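DegV family protein (PDB 2DT8) binds fatty acid, here palmitic acid, and also zinc, although its wider cellular role is not established. Local coordinates at residues 3-8 with 82-87; 41-46 with 260-265; 182-187 with 198-203; 210-215 with 243-248; 222-227 with 251-256. All blocks are in the same frame, centred on the assembly; numbering follows the deposited sequence.

Contact 1. Residues 3-8 with 82-87; sequences ITLVTD and HVLSLH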
# COMPACT_ATOMS: atom_id res chain seq x y z
N ILE A 3 -1.34 -21.06 -10.73
CA ILE A 3 -1.59 -19.63 -10.68
C ILE A 3 -0.39 -18.91 -10.11
O ILE A 3 0.11 -19.27 -9.04
CB ILE A 3 -2.84 -19.33 -9.82
CG1 ILE A 3 -4.05 -20.05 -10.41
CG2 ILE A 3 -3.09 -17.82 -9.76
CD1 ILE A 3 -5.31 -19.99 -9.56
N THR A 4 0.09 -17.91 -10.84
CA THR A 4 1.24 -17.12 -10.41
C THR A 4 0.75 -15.72 -10.04
O THR A 4 -0.10 -15.14 -10.73
CB THR A 4 2.30 -17.03 -11.54
OG1 THR A 4 2.91 -18.30 -11.71
CG2 THR A 4 3.37 -16.00 -11.20
N LEU A 5 1.28 -15.20 -8.94
CA LEU A 5 0.94 -13.87 -8.47
C LEU A 5 1.92 -12.82 -8.96
O LEU A 5 3.13 -13.01 -8.90
CB LEU A 5 0.95 -13.81 -6.95
CG LEU A 5 -0.27 -14.34 -6.23
CD1 LEU A 5 0.10 -14.63 -4.78
CD2 LEU A 5 -1.39 -13.32 -6.32
N VAL A 6 1.36 -11.71 -9.43
CA VAL A 6 2.11 -10.56 -9.90
C VAL A 6 1.55 -9.34 -9.18
O VAL A 6 0.35 -9.25 -8.93
CB VAL A 6 1.95 -10.33 -11.42
CG1 VAL A 6 2.58 -8.99 -11.83
CG2 VAL A 6 2.58 -11.48 -12.19
N THR A 7 2.43 -8.43 -8.78
CA THR A 7 1.98 -7.19 -8.16
C THR A 7 2.93 -6.09 -8.63
O THR A 7 3.79 -6.34 -9.49
CB THR A 7 1.95 -7.30 -6.60
OG1 THR A 7 1.33 -6.13 -6.05
CG2 THR A 7 3.36 -7.45 -6.02
N ASP A 8 2.76 -4.88 -8.12
CA ASP A 8 3.66 -3.79 -8.49
C ASP A 8 4.49 -3.41 -7.27
O ASP A 8 4.18 -3.84 -6.15
CB ASP A 8 2.86 -2.60 -9.04
CG ASP A 8 1.91 -2.02 -8.03
OD1 ASP A 8 2.39 -1.34 -7.11
OD2 ASP A 8 0.68 -2.25 -8.15
N HIS A 82 -2.25 -19.43 -15.28
CA HIS A 82 -2.98 -18.20 -15.06
C HIS A 82 -2.18 -17.25 -14.18
O HIS A 82 -1.38 -17.70 -13.35
CB HIS A 82 -4.32 -18.53 -14.38
CG HIS A 82 -5.34 -17.44 -14.45
ND1 HIS A 82 -6.26 -17.37 -15.47
CD2 HIS A 82 -5.58 -16.38 -13.65
CE1 HIS A 82 -7.03 -16.31 -15.29
NE2 HIS A 82 -6.64 -15.69 -14.19
N VAL A 83 -2.41 -15.95 -14.36
CA VAL A 83 -1.75 -14.93 -13.57
C VAL A 83 -2.78 -14.10 -12.82
O VAL A 83 -3.76 -13.63 -13.41
CB VAL A 83 -0.92 -13.97 -14.47
CG1 VAL A 83 -0.43 -12.77 -13.64
CG2 VAL A 83 0.27 -14.70 -15.05
N LEU A 84 -2.58 -13.96 -11.51
CA LEU A 84 -3.45 -13.14 -10.69
C LEU A 84 -2.58 -11.92 -10.41
O LEU A 84 -1.52 -12.05 -9.78
CB LEU A 84 -3.83 -13.89 -9.41
CG LEU A 84 -4.65 -13.10 -8.40
CD1 LEU A 84 -5.93 -12.57 -9.05
CD2 LEU A 84 -5.00 -14.03 -7.23
N SER A 85 -3.01 -10.75 -10.90
CA SER A 85 -2.26 -9.49 -10.80
C SER A 85 -2.97 -8.51 -9.87
O SER A 85 -4.04 -8.00 -10.21
CB SER A 85 -2.15 -8.92 -12.22
OG SER A 85 -0.95 -8.18 -12.43
N LEU A 86 -2.38 -8.25 -8.70
CA LEU A 86 -2.94 -7.38 -7.66
C LEU A 86 -2.22 -6.03 -7.64
O LEU A 86 -1.00 -5.95 -7.59
CB LEU A 86 -2.82 -8.04 -6.29
CG LEU A 86 -3.97 -8.99 -5.92
CD1 LEU A 86 -4.13 -10.06 -6.97
CD2 LEU A 86 -3.71 -9.60 -4.56
N HIS A 87 -3.07 -4.98 -7.67
CA HIS A 87 -2.49 -3.65 -7.67
C HIS A 87 -3.05 -2.43 -6.88
O HIS A 87 -4.19 -2.44 -6.43
CB HIS A 87 -2.49 -3.22 -9.15
CG HIS A 87 -1.62 -4.18 -9.92
ND1 HIS A 87 -0.26 -4.18 -9.85
CD2 HIS A 87 -2.01 -5.20 -10.80
CE1 HIS A 87 0.15 -5.17 -10.66
NE2 HIS A 87 -0.88 -5.80 -11.24
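Asp8 and His87 close one end of a parallel strand pair, 3-8 beside 82-87, in the mixed sheet that also holds strand 24-32; the two directions differ by 28°. Backbone bonds link Thr4 N to His82 O, Leu84 N to Thr4 O, Val6 N to Leu84 O and Leu86 N to Val6 O, all about 2.9 Å. Packing is tightest where Val6 CG2 meets Val83 CG1 at 3.6 Å. On the other face Leu5 runs beside Leu84, pointing the same way, with their CD2 atoms 3.8 Å apart, and helices 120-135 and 139-151 cover this face. The start of strand 3-8 is looser: Ile3 and Thr4 are partly open to solvent, and Ile3 CG2 comes only to 4.0 Å from Leu84 CB. At the buried far end polar groups take over. Thr7 OG1 donates to Leu86 O at 2.8 Å, and the His87 ring is held at both nitrogens. Its NE2 shares a bond with Ser85 OG, itself bonded to Tyr73 OH. The Asp8 carboxylate, also tied to Thr10 and Ile88 N, is nearly coplanar with the ring (18°), and the anti lone pair of Asp8 OD2 accepts a hydrogen bond from His87 ND1 at 2.7 Å.

Contact 2. Residues 41-46 with 260-265; sequences EEITPT and LGAVIA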
# COMPACT_ATOMS: atom_id res chain seq x y z
N GLU A 41 14.76 -0.23 -5.50
CA GLU A 41 16.07 -0.67 -5.99
C GLU A 41 17.10 0.42 -6.21
O GLU A 41 18.29 0.20 -5.99
CB GLU A 41 15.91 -1.40 -7.32
CG GLU A 41 14.97 -2.58 -7.33
CD GLU A 41 15.53 -3.71 -6.50
OE1 GLU A 41 16.53 -4.32 -6.94
OE2 GLU A 41 14.98 -3.98 -5.41
N GLU A 42 16.65 1.61 -6.44
CA GLU A 42 17.50 2.72 -6.78
C GLU A 42 17.30 4.04 -6.06
O GLU A 42 18.06 4.98 -6.30
CB GLU A 42 17.40 2.99 -8.27
CG GLU A 42 17.73 1.83 -9.16
CD GLU A 42 17.76 2.24 -10.61
OE1 GLU A 42 16.70 2.65 -11.13
OE2 GLU A 42 18.84 2.19 -11.22
N ILE A 43 16.27 4.11 -5.20
CA ILE A 43 16.01 5.31 -4.44
C ILE A 43 15.23 4.96 -3.18
O ILE A 43 14.63 3.90 -3.10
CB ILE A 43 15.23 6.34 -5.32
CG1 ILE A 43 15.18 7.70 -4.61
CG2 ILE A 43 13.81 5.81 -5.62
CD1 ILE A 43 14.94 8.87 -5.52
N THR A 44 15.40 5.90 -2.20
CA THR A 44 14.72 5.76 -0.92
C THR A 44 13.94 7.02 -0.54
O THR A 44 14.20 8.09 -1.08
CB THR A 44 15.72 5.55 0.23
OG1 THR A 44 16.41 6.78 0.48
CG2 THR A 44 16.74 4.46 -0.11
N PRO A 45 12.97 6.89 0.38
CA PRO A 45 12.20 8.07 0.81
C PRO A 45 13.13 9.14 1.40
O PRO A 45 12.97 10.33 1.14
CB PRO A 45 11.26 7.49 1.86
CG PRO A 45 10.97 6.11 1.28
CD PRO A 45 12.33 5.64 0.84
N THR A 46 14.12 8.70 2.18
CA THR A 46 15.06 9.63 2.81
C THR A 46 15.79 10.48 1.77
O THR A 46 15.96 11.69 1.96
CB THR A 46 16.09 8.86 3.66
OG1 THR A 46 15.42 8.22 4.76
CG2 THR A 46 17.16 9.80 4.21
N LEU A 260 7.85 2.54 3.89
CA LEU A 260 7.09 2.82 2.69
C LEU A 260 8.08 2.85 1.53
O LEU A 260 9.26 3.19 1.72
CB LEU A 260 6.46 4.21 2.77
CG LEU A 260 5.29 4.44 3.71
CD1 LEU A 260 5.00 5.93 3.79
CD2 LEU A 260 4.08 3.67 3.19
N GLY A 261 7.62 2.50 0.34
CA GLY A 261 8.48 2.59 -0.81
C GLY A 261 8.63 4.05 -1.23
O GLY A 261 7.84 4.92 -0.83
N ALA A 262 9.64 4.33 -2.04
CA ALA A 262 9.89 5.68 -2.51
C ALA A 262 8.71 6.22 -3.32
O ALA A 262 8.39 7.41 -3.25
CB ALA A 262 11.15 5.71 -3.35
N VAL A 263 8.04 5.35 -4.08
CA VAL A 263 6.90 5.83 -4.87
C VAL A 263 5.75 6.27 -3.96
O VAL A 263 5.20 7.35 -4.15
CB VAL A 263 6.44 4.76 -5.89
CG1 VAL A 263 5.08 5.15 -6.49
CG2 VAL A 263 7.47 4.67 -7.02
N ILE A 264 5.40 5.46 -2.96
CA ILE A 264 4.33 5.87 -2.06
C ILE A 264 4.75 7.10 -1.25
O ILE A 264 3.98 8.05 -1.09
CB ILE A 264 3.94 4.74 -1.09
CG1 ILE A 264 3.37 3.55 -1.87
CG2 ILE A 264 2.91 5.25 -0.07
CD1 ILE A 264 2.05 3.83 -2.56
N ALA A 265 5.99 7.10 -0.75
CA ALA A 265 6.48 8.21 0.06
C ALA A 265 6.52 9.54 -0.70
O ALA A 265 6.43 10.61 -0.09
CB ALA A 265 7.86 7.89 0.61
O HOH W 1 12.19 2.83 -2.19
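Pro45 and Ile43 press against the start of helix 262-268, each through a different part of its side chain. The Pro45 ring lies against the turn 260-262: CG sits 3.4 Å from Leu260 O, while its CB is 3.6 Å from Ala265 CB, one helical turn further on. Ile43 meets Ala262 through its branch methyl alone. With CG1 anti to the backbone N (chi1 -169°), CG2 falls between the backbone N and the carbonyl carbon, and reaches Ala262 CB at 3.5 Å, tighter than usual for two carbons. No direct hydrogen bond joins 41-46 to 260-265. Instead one water bridges them, donating to Ile43 O at 2.8 Å and accepting from Ala262 N at 3.0 Å, which satisfies an N-H of the first helical turn. An alanine in place of Pro45 would keep CB against Ala265 but lack CG and CD, and would probably leave a gap beside Leu260 O and Ala262 CA.

Further out, helix 45-53 has a side-chain cap. Thr44 occupies its N-cap, the hydroxyl taking a backbone N of the first turn while its own N-H is bound by Glu47 OE1, as in a capping box. Gly261 merely occupies the N-cap position of helix 262-268, its N held by Asp12 OD2; its O accepts the helical bond from Ala265 N at 2.9 Å. The result is that two helix N-termini abut, and the second, through Val263 and Ile264, touches the bound palmitic acid.

Contact 3. Residues 182-187 with 198-203; sequences LNLKPV and AGRARG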
# COMPACT_ATOMS: atom_id res chain seq x y z
N LEU A 182 -4.67 23.69 10.47
CA LEU A 182 -3.76 24.46 11.29
C LEU A 182 -2.48 23.71 11.68
O LEU A 182 -1.74 23.22 10.84
CB LEU A 182 -4.58 25.16 12.39
CG LEU A 182 -5.49 26.25 11.81
CD1 LEU A 182 -6.57 26.65 12.82
CD2 LEU A 182 -4.65 27.46 11.45
N ASN A 183 -2.15 23.65 12.84
CA ASN A 183 -1.07 22.97 13.53
C ASN A 183 -1.37 21.58 14.08
O ASN A 183 -0.51 20.90 14.62
CB ASN A 183 -0.51 23.92 14.55
CG ASN A 183 0.11 25.17 13.95
OD1 ASN A 183 0.85 25.11 12.97
ND2 ASN A 183 -0.18 26.32 14.55
N LEU A 184 -2.64 21.19 13.87
CA LEU A 184 -3.03 19.89 14.37
C LEU A 184 -2.48 18.67 13.56
O LEU A 184 -2.01 18.90 12.44
CB LEU A 184 -4.61 19.70 14.36
CG LEU A 184 -5.42 20.62 15.26
CD1 LEU A 184 -6.87 20.57 14.84
CD2 LEU A 184 -5.24 20.20 16.70
N LYS A 185 -2.48 17.45 14.09
CA LYS A 185 -1.96 16.30 13.36
C LYS A 185 -3.13 15.64 12.66
O LYS A 185 -4.14 15.34 13.29
CB LYS A 185 -1.30 15.28 14.29
CG LYS A 185 -0.22 15.87 15.20
CD LYS A 185 0.84 16.65 14.43
CE LYS A 185 1.84 17.25 15.40
NZ LYS A 185 2.88 18.05 14.71
N PRO A 186 -3.02 15.40 11.35
CA PRO A 186 -4.11 14.77 10.59
C PRO A 186 -4.12 13.26 10.68
O PRO A 186 -3.07 12.62 10.72
CB PRO A 186 -3.84 15.24 9.17
CG PRO A 186 -2.33 15.19 9.10
CD PRO A 186 -1.91 15.79 10.45
N VAL A 187 -5.32 12.69 10.73
CA VAL A 187 -5.47 11.24 10.74
C VAL A 187 -6.26 10.96 9.48
O VAL A 187 -7.35 11.50 9.28
CB VAL A 187 -6.20 10.74 11.99
CG1 VAL A 187 -6.37 9.23 11.92
CG2 VAL A 187 -5.39 11.12 13.24
N ALA A 198 -10.00 11.38 8.42
CA ALA A 198 -10.44 10.54 9.53
C ALA A 198 -10.07 11.13 10.88
O ALA A 198 -9.66 10.40 11.79
CB ALA A 198 -9.85 9.14 9.39
N GLY A 199 -10.18 12.44 11.01
CA GLY A 199 -9.91 13.08 12.29
C GLY A 199 -8.63 13.90 12.37
O GLY A 199 -7.79 13.86 11.48
N ARG A 200 -8.52 14.66 13.46
CA ARG A 200 -7.36 15.51 13.73
C ARG A 200 -7.12 15.50 15.24
O ARG A 200 -8.07 15.40 16.02
CB ARG A 200 -7.63 16.95 13.28
CG ARG A 200 -7.72 17.12 11.79
CD ARG A 200 -8.25 18.50 11.46
NE ARG A 200 -9.60 18.68 11.99
CZ ARG A 200 -10.29 19.82 11.91
NH1 ARG A 200 -9.76 20.87 11.30
NH2 ARG A 200 -11.51 19.90 12.42
N ALA A 201 -5.87 15.61 15.65
CA ALA A 201 -5.55 15.58 17.07
C ALA A 201 -4.41 16.55 17.43
O ALA A 201 -3.56 16.88 16.62
CB ALA A 201 -5.17 14.17 17.49
N ARG A 202 -4.49 17.09 18.62
CA ARG A 202 -3.39 17.90 19.11
C ARG A 202 -2.27 17.01 19.72
O ARG A 202 -2.33 16.59 20.87
CB ARG A 202 -3.87 18.89 20.24
CG ARG A 202 -2.80 19.80 20.80
CD ARG A 202 -3.34 20.70 21.90
NE ARG A 202 -2.65 21.99 21.92
CZ ARG A 202 -1.37 21.59 22.02
NH1 ARG A 202 -0.81 20.80 22.92
NH2 ARG A 202 -0.61 22.37 21.24
N GLY A 203 -1.22 16.97 18.85
CA GLY A 203 -0.08 16.15 19.24
C GLY A 203 -0.05 14.72 18.70
O GLY A 203 -1.07 14.11 18.43
O HOH W 2 -0.66 19.11 17.07
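Leu184 and Arg200 meet on one side of the hairpin because of how each chain turns. Leu184 CG stands anti to its carbonyl carbon (chi1 -64°), and from there the two methyls part: CD1 lies 4.0 Å from Arg200 CB and also over one face of the Arg200 guanidinium, while CD2 is 3.7 Å from Arg202 N. Arg200 is bent at chi3, and the two side chains cross obliquely. Lys185 bends at chi2 (-53°), which turns CD aside from the second strand; its CG still touches Gly203 C at 3.7 Å.

Beneath these groups runs antiparallel pairing. Lys185 and Ala201 form a hydrogen-bonded pair, N of Lys185 to O of Ala201 at 2.8 Å and N of Ala201 to O of Lys185 at 2.9 Å. Pro186 and Arg200 are the non-hydrogen-bonded pair that follows. At Val187 the second strand carries an extra residue: Ala198 and Gly199 both face it, a classic beta bulge. Val187 N donates to Gly199 O from above the carbonyl plane, and Val187 O accepts a noticeably bent bond from Ala198 N at 2.8 Å. The positive phi of Gly199 (109°) would jam a side chain against the preceding carbonyl O, so glycine suits the bulge. Beyond the paired strands a water joins Asn183 O to Gly203 N.

Specific attraction across the hairpin is therefore carried by backbone groups and one water; the side chains add aliphatic contact, with Leu184 CD1 packing over a face of the Arg200 guanidinium.

Contact 4. Residues 210-215 with 243-248; sequences EILKAF and QEVLAS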
# COMPACT_ATOMS: atom_id res chain seq x y z
N GLU A 210 -6.37 8.34 18.83
CA GLU A 210 -7.49 8.40 17.92
C GLU A 210 -7.44 7.29 16.87
O GLU A 210 -8.42 6.61 16.59
CB GLU A 210 -7.54 9.75 17.07
CG GLU A 210 -8.48 9.81 15.86
CD GLU A 210 -9.92 9.45 16.19
OE1 GLU A 210 -10.38 9.78 17.30
OE2 GLU A 210 -10.60 8.85 15.33
N ILE A 211 -6.25 6.85 16.59
CA ILE A 211 -6.12 5.79 15.61
C ILE A 211 -6.47 4.45 16.30
O ILE A 211 -7.18 3.60 15.75
CB ILE A 211 -4.62 5.61 15.03
CG1 ILE A 211 -4.34 6.75 14.04
CG2 ILE A 211 -4.41 4.24 14.36
CD1 ILE A 211 -2.89 6.81 13.59
N LEU A 212 -6.09 4.34 17.61
CA LEU A 212 -6.39 3.10 18.33
C LEU A 212 -7.89 3.02 18.68
O LEU A 212 -8.47 1.93 18.68
CB LEU A 212 -5.54 3.00 19.60
CG LEU A 212 -5.58 1.64 20.31
CD1 LEU A 212 -4.76 0.61 19.55
CD2 LEU A 212 -5.05 1.81 21.72
N LYS A 213 -8.48 4.17 18.85
CA LYS A 213 -9.92 4.22 19.09
C LYS A 213 -10.64 3.67 17.86
O LYS A 213 -11.55 2.85 17.98
CB LYS A 213 -10.37 5.67 19.36
CG LYS A 213 -11.88 5.83 19.48
CD LYS A 213 -12.27 7.29 19.70
CE LYS A 213 -13.78 7.47 19.69
NZ LYS A 213 -14.17 8.90 19.93
N ALA A 214 -10.24 4.14 16.68
CA ALA A 214 -10.85 3.69 15.43
C ALA A 214 -10.60 2.20 15.23
O ALA A 214 -11.49 1.46 14.80
CB ALA A 214 -10.27 4.47 14.25
N PHE A 215 -9.39 1.75 15.55
CA PHE A 215 -9.03 0.35 15.40
C PHE A 215 -9.86 -0.56 16.29
O PHE A 215 -10.33 -1.61 15.84
CB PHE A 215 -7.55 0.14 15.71
CG PHE A 215 -7.09 -1.28 15.56
CD1 PHE A 215 -7.18 -1.92 14.33
CD2 PHE A 215 -6.56 -1.97 16.64
CE1 PHE A 215 -6.74 -3.24 14.18
CE2 PHE A 215 -6.12 -3.29 16.50
CZ PHE A 215 -6.21 -3.92 15.27
N GLN A 243 3.31 -0.80 19.38
CA GLN A 243 3.36 -1.26 20.76
C GLN A 243 1.99 -1.12 21.42
O GLN A 243 1.53 -2.03 22.12
CB GLN A 243 4.42 -0.45 21.54
CG GLN A 243 5.85 -0.79 21.12
CD GLN A 243 6.85 0.31 21.44
OE1 GLN A 243 8.04 0.18 21.15
NE2 GLN A 243 6.38 1.40 22.05
N GLU A 244 1.33 0.01 21.21
CA GLU A 244 -0.00 0.30 21.71
C GLU A 244 -1.01 -0.69 21.10
O GLU A 244 -1.76 -1.35 21.83
CB GLU A 244 -0.38 1.76 21.39
CG GLU A 244 0.52 2.78 22.13
CD GLU A 244 0.20 4.23 21.82
OE1 GLU A 244 0.29 4.63 20.63
OE2 GLU A 244 -0.13 4.98 22.76
N VAL A 245 -0.87 -1.11 19.90
CA VAL A 245 -1.76 -2.10 19.29
C VAL A 245 -1.53 -3.50 19.84
O VAL A 245 -2.49 -4.23 20.12
CB VAL A 245 -1.59 -2.14 17.75
CG1 VAL A 245 -2.29 -3.37 17.17
CG2 VAL A 245 -2.19 -0.88 17.14
N LEU A 246 -0.27 -3.90 19.99
CA LEU A 246 0.04 -5.22 20.50
C LEU A 246 -0.28 -5.35 21.99
O LEU A 246 -0.37 -6.46 22.51
CB LEU A 246 1.52 -5.56 20.24
CG LEU A 246 1.87 -5.92 18.79
CD1 LEU A 246 3.35 -6.20 18.65
CD2 LEU A 246 1.06 -7.13 18.35
N ALA A 247 -0.45 -4.22 22.66
CA ALA A 247 -0.77 -4.20 24.09
C ALA A 247 -2.24 -3.86 24.34
O ALA A 247 -2.69 -3.79 25.48
CB ALA A 247 0.12 -3.19 24.81
N SER A 248 -3.00 -3.67 23.26
CA SER A 248 -4.41 -3.32 23.35
C SER A 248 -5.28 -4.46 23.87
O SER A 248 -6.42 -4.24 24.29
CB SER A 248 -4.94 -2.90 21.98
OG SER A 248 -4.94 -4.01 21.10
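Leu212 and Phe215, one turn apart on helix 204-219, both reach toward Val245 on helix 236-247. Leu212 sets CG anti to the backbone N (chi1 -170°), sending it off the helix toward its neighbour, and chi2 (75°) then places CD1, which does the touching. That methyl is 3.8 Å from Val245 CG2 and 4.1 Å from Val245 CA, with Ser248 CB a little further off at 4.3 Å. CD1 is the atom of Leu212 that makes all these close approaches. Phe215 also has CG anti to its backbone N, but meets the other branch of the valine: its CE2 stands 3.9 Å from Val245 CG1, and the side chains cross at about a right angle. Val245 thus divides its methyls, CG1 to the phenylalanine and CG2 to the leucine.

Ser248 bends back on its own segment. Its OG lies between the backbone N and the carbonyl carbon, and donates to Val245 O at 2.6 Å; OG is also bonded to Leu250 N, so the hydroxyl links Val245 O to Leu250 N. Glu244 has its carboxylate drawn to Arg208 in a salt bridge. No hydrogen bond crosses between 210-215 and 243-248, and the short axes, 10.8 Å apart at -35°, are consistent with such sparse packing.

Both helices lie on the four-stranded sheet: Phe215 meets Phe154 and Phe275 edge-to-face and touches Ile225 and Ala277, while Val245 rests on Phe229, Val252 and Phe275.

Contact 5. Residues 222-227 with 251-256; sequences RKRIRA and PVEEAL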
# COMPACT_ATOMS: atom_id res chain seq x y z
N ARG A 222 -13.80 -9.67 16.06
CA ARG A 222 -12.83 -10.42 15.27
C ARG A 222 -11.91 -11.26 16.16
O ARG A 222 -11.37 -10.78 17.16
CB ARG A 222 -12.03 -9.46 14.39
CG ARG A 222 -12.90 -8.61 13.45
CD ARG A 222 -12.10 -7.50 12.77
NE ARG A 222 -12.98 -6.48 12.22
CZ ARG A 222 -13.56 -6.54 11.02
NH1 ARG A 222 -13.34 -7.58 10.23
NH2 ARG A 222 -14.36 -5.56 10.62
N LYS A 223 -11.68 -12.54 15.73
CA LYS A 223 -10.85 -13.42 16.56
C LYS A 223 -9.37 -13.51 16.18
O LYS A 223 -8.58 -14.11 16.92
CB LYS A 223 -11.42 -14.83 16.55
CG LYS A 223 -12.70 -14.98 17.29
CD LYS A 223 -13.22 -16.39 17.13
CE LYS A 223 -13.90 -16.83 18.40
NZ LYS A 223 -14.46 -18.20 18.23
N ARG A 224 -9.13 -13.14 14.85
CA ARG A 224 -7.77 -13.20 14.32
C ARG A 224 -7.56 -11.97 13.46
O ARG A 224 -8.22 -11.79 12.44
CB ARG A 224 -7.57 -14.44 13.45
CG ARG A 224 -7.81 -15.77 14.15
CD ARG A 224 -7.60 -16.91 13.17
NE ARG A 224 -6.23 -16.94 12.65
CZ ARG A 224 -5.82 -17.70 11.64
NH1 ARG A 224 -6.68 -18.51 11.02
NH2 ARG A 224 -4.56 -17.66 11.25
N ILE A 225 -6.62 -11.12 13.88
CA ILE A 225 -6.33 -9.91 13.14
C ILE A 225 -4.87 -9.88 12.74
O ILE A 225 -4.00 -10.25 13.53
CB ILE A 225 -6.62 -8.66 14.00
CG1 ILE A 225 -8.10 -8.63 14.40
CG2 ILE A 225 -6.22 -7.40 13.22
CD1 ILE A 225 -8.45 -7.61 15.46
N ARG A 226 -4.60 -9.46 11.51
CA ARG A 226 -3.24 -9.32 11.00
C ARG A 226 -3.07 -7.84 10.67
O ARG A 226 -3.90 -7.25 9.97
CB ARG A 226 -3.03 -10.17 9.74
CG ARG A 226 -3.03 -11.67 10.02
CD ARG A 226 -3.02 -12.49 8.74
NE ARG A 226 -2.82 -13.91 9.01
CZ ARG A 226 -2.93 -14.88 8.11
NH1 ARG A 226 -3.26 -14.59 6.85
NH2 ARG A 226 -2.71 -16.14 8.46
N ALA A 227 -2.01 -7.25 11.21
CA ALA A 227 -1.73 -5.83 11.01
C ALA A 227 -0.40 -5.60 10.28
O ALA A 227 0.56 -6.34 10.43
CB ALA A 227 -1.73 -5.13 12.35
N PRO A 251 -6.73 -9.43 19.57
CA PRO A 251 -6.02 -10.61 19.05
C PRO A 251 -5.24 -10.41 17.75
O PRO A 251 -5.60 -10.96 16.71
CB PRO A 251 -7.13 -11.65 18.92
CG PRO A 251 -8.30 -10.81 18.51
CD PRO A 251 -8.18 -9.57 19.37
N VAL A 252 -4.16 -9.64 17.82
CA VAL A 252 -3.32 -9.36 16.66
C VAL A 252 -2.23 -10.42 16.59
O VAL A 252 -1.28 -10.42 17.39
CB VAL A 252 -2.69 -7.95 16.78
CG1 VAL A 252 -1.87 -7.62 15.54
CG2 VAL A 252 -3.80 -6.93 16.97
N GLU A 253 -2.39 -11.28 15.61
CA GLU A 253 -1.43 -12.37 15.47
C GLU A 253 -0.22 -12.10 14.57
O GLU A 253 0.75 -12.85 14.56
CB GLU A 253 -2.12 -13.64 14.98
CG GLU A 253 -2.85 -13.51 13.65
CD GLU A 253 -3.26 -14.86 13.09
OE1 GLU A 253 -3.76 -15.70 13.88
OE2 GLU A 253 -3.10 -15.09 11.87
N GLU A 254 -0.35 -10.99 13.83
CA GLU A 254 0.74 -10.64 12.94
C GLU A 254 0.77 -9.15 13.06
O GLU A 254 -0.23 -8.45 13.10
CB GLU A 254 0.39 -11.18 11.58
CG GLU A 254 1.36 -10.67 10.53
CD GLU A 254 2.49 -11.63 10.23
OE1 GLU A 254 2.90 -12.38 11.15
OE2 GLU A 254 2.97 -11.63 9.08
N ALA A 255 2.03 -8.69 13.05
CA ALA A 255 2.23 -7.26 13.10
C ALA A 255 3.57 -6.81 12.37
O ALA A 255 4.53 -6.34 12.98
CB ALA A 255 2.35 -6.71 14.57
N LEU A 256 3.57 -7.06 11.07
CA LEU A 256 4.72 -6.81 10.20
C LEU A 256 4.97 -5.32 10.09
O LEU A 256 4.02 -4.55 10.10
CB LEU A 256 4.43 -7.37 8.81
CG LEU A 256 5.47 -7.32 7.70
CD1 LEU A 256 6.71 -8.13 8.09
CD2 LEU A 256 4.84 -7.88 6.45
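Glu253 takes hold of two arginines at once. Arg224 grips it side-on, NE to OE1 at 3.0 Å and NH2 to OE2 at 3.0 Å; OE1 is met from above the carboxylate plane, OE2 on its syn lone pair. The anti lone pair of that same OE2 accepts Arg226 NE at 3.1 Å, so one oxygen serves two cations. Arg224 and Arg226 flank it with guanidinium planes turned 54° and 37° from the carboxylate. Glu253 CG lies between the backbone N and the carbonyl carbon (chi1 58°), and the chain then runs out extended to the arginines. Arg226 has further partners in Glu131, a salt bridge, and Tyr278 OH. An alanine in place of Arg226 would probably leave Glu253 OE2 with Arg224 alone and Glu131 without this mate.

The backbone pairs in parallel: Ile225 N bonds to Pro251 O, Glu253 N to Ile225 O at 2.8 Å, and Ala227 N to Glu254 O; the last link, Leu256 N to Ala227 O, is weak. On the face of Ile225 and Ala227, packing is light, Ala227 CB lying 4.0 Å from Val252 CG1. Pro251 CG comes to 3.4 Å from Arg222 O just before the strands begin.

These are the two strands of a beta-alpha-beta unit joined by helix 236-247, which touches Val252 and Ala255, while helix 204-219 lies on Ile225.

How the contacts relate
Contacts 1 and 2 are buried, contacts 3 and 4 only partly so, and contact 5 lies at the surface. Contact 1 belongs to the sheet with strand 24-32, whereas contact 5 lies in the four-stranded sheet, on which the helices of contact 4 pack; these two touch through Val245 with Val252 and Phe215 with Ile225. Contact 3 joins contact 4 through Val187 and Ile211, its hairpin leading into helix 204-219. The 260-265 segment of contact 2 comes soon after 251-256, yet sits by the palmitic acid. Chemistry changes with place: contact 1 combines backbone pairing with a buried polar cluster, contact 2 is apolar with one bridging water, contact 3 relies on backbone hydrogen bonds with a beta bulge, contact 4 is apolar, and contact 5 employs salt bridges.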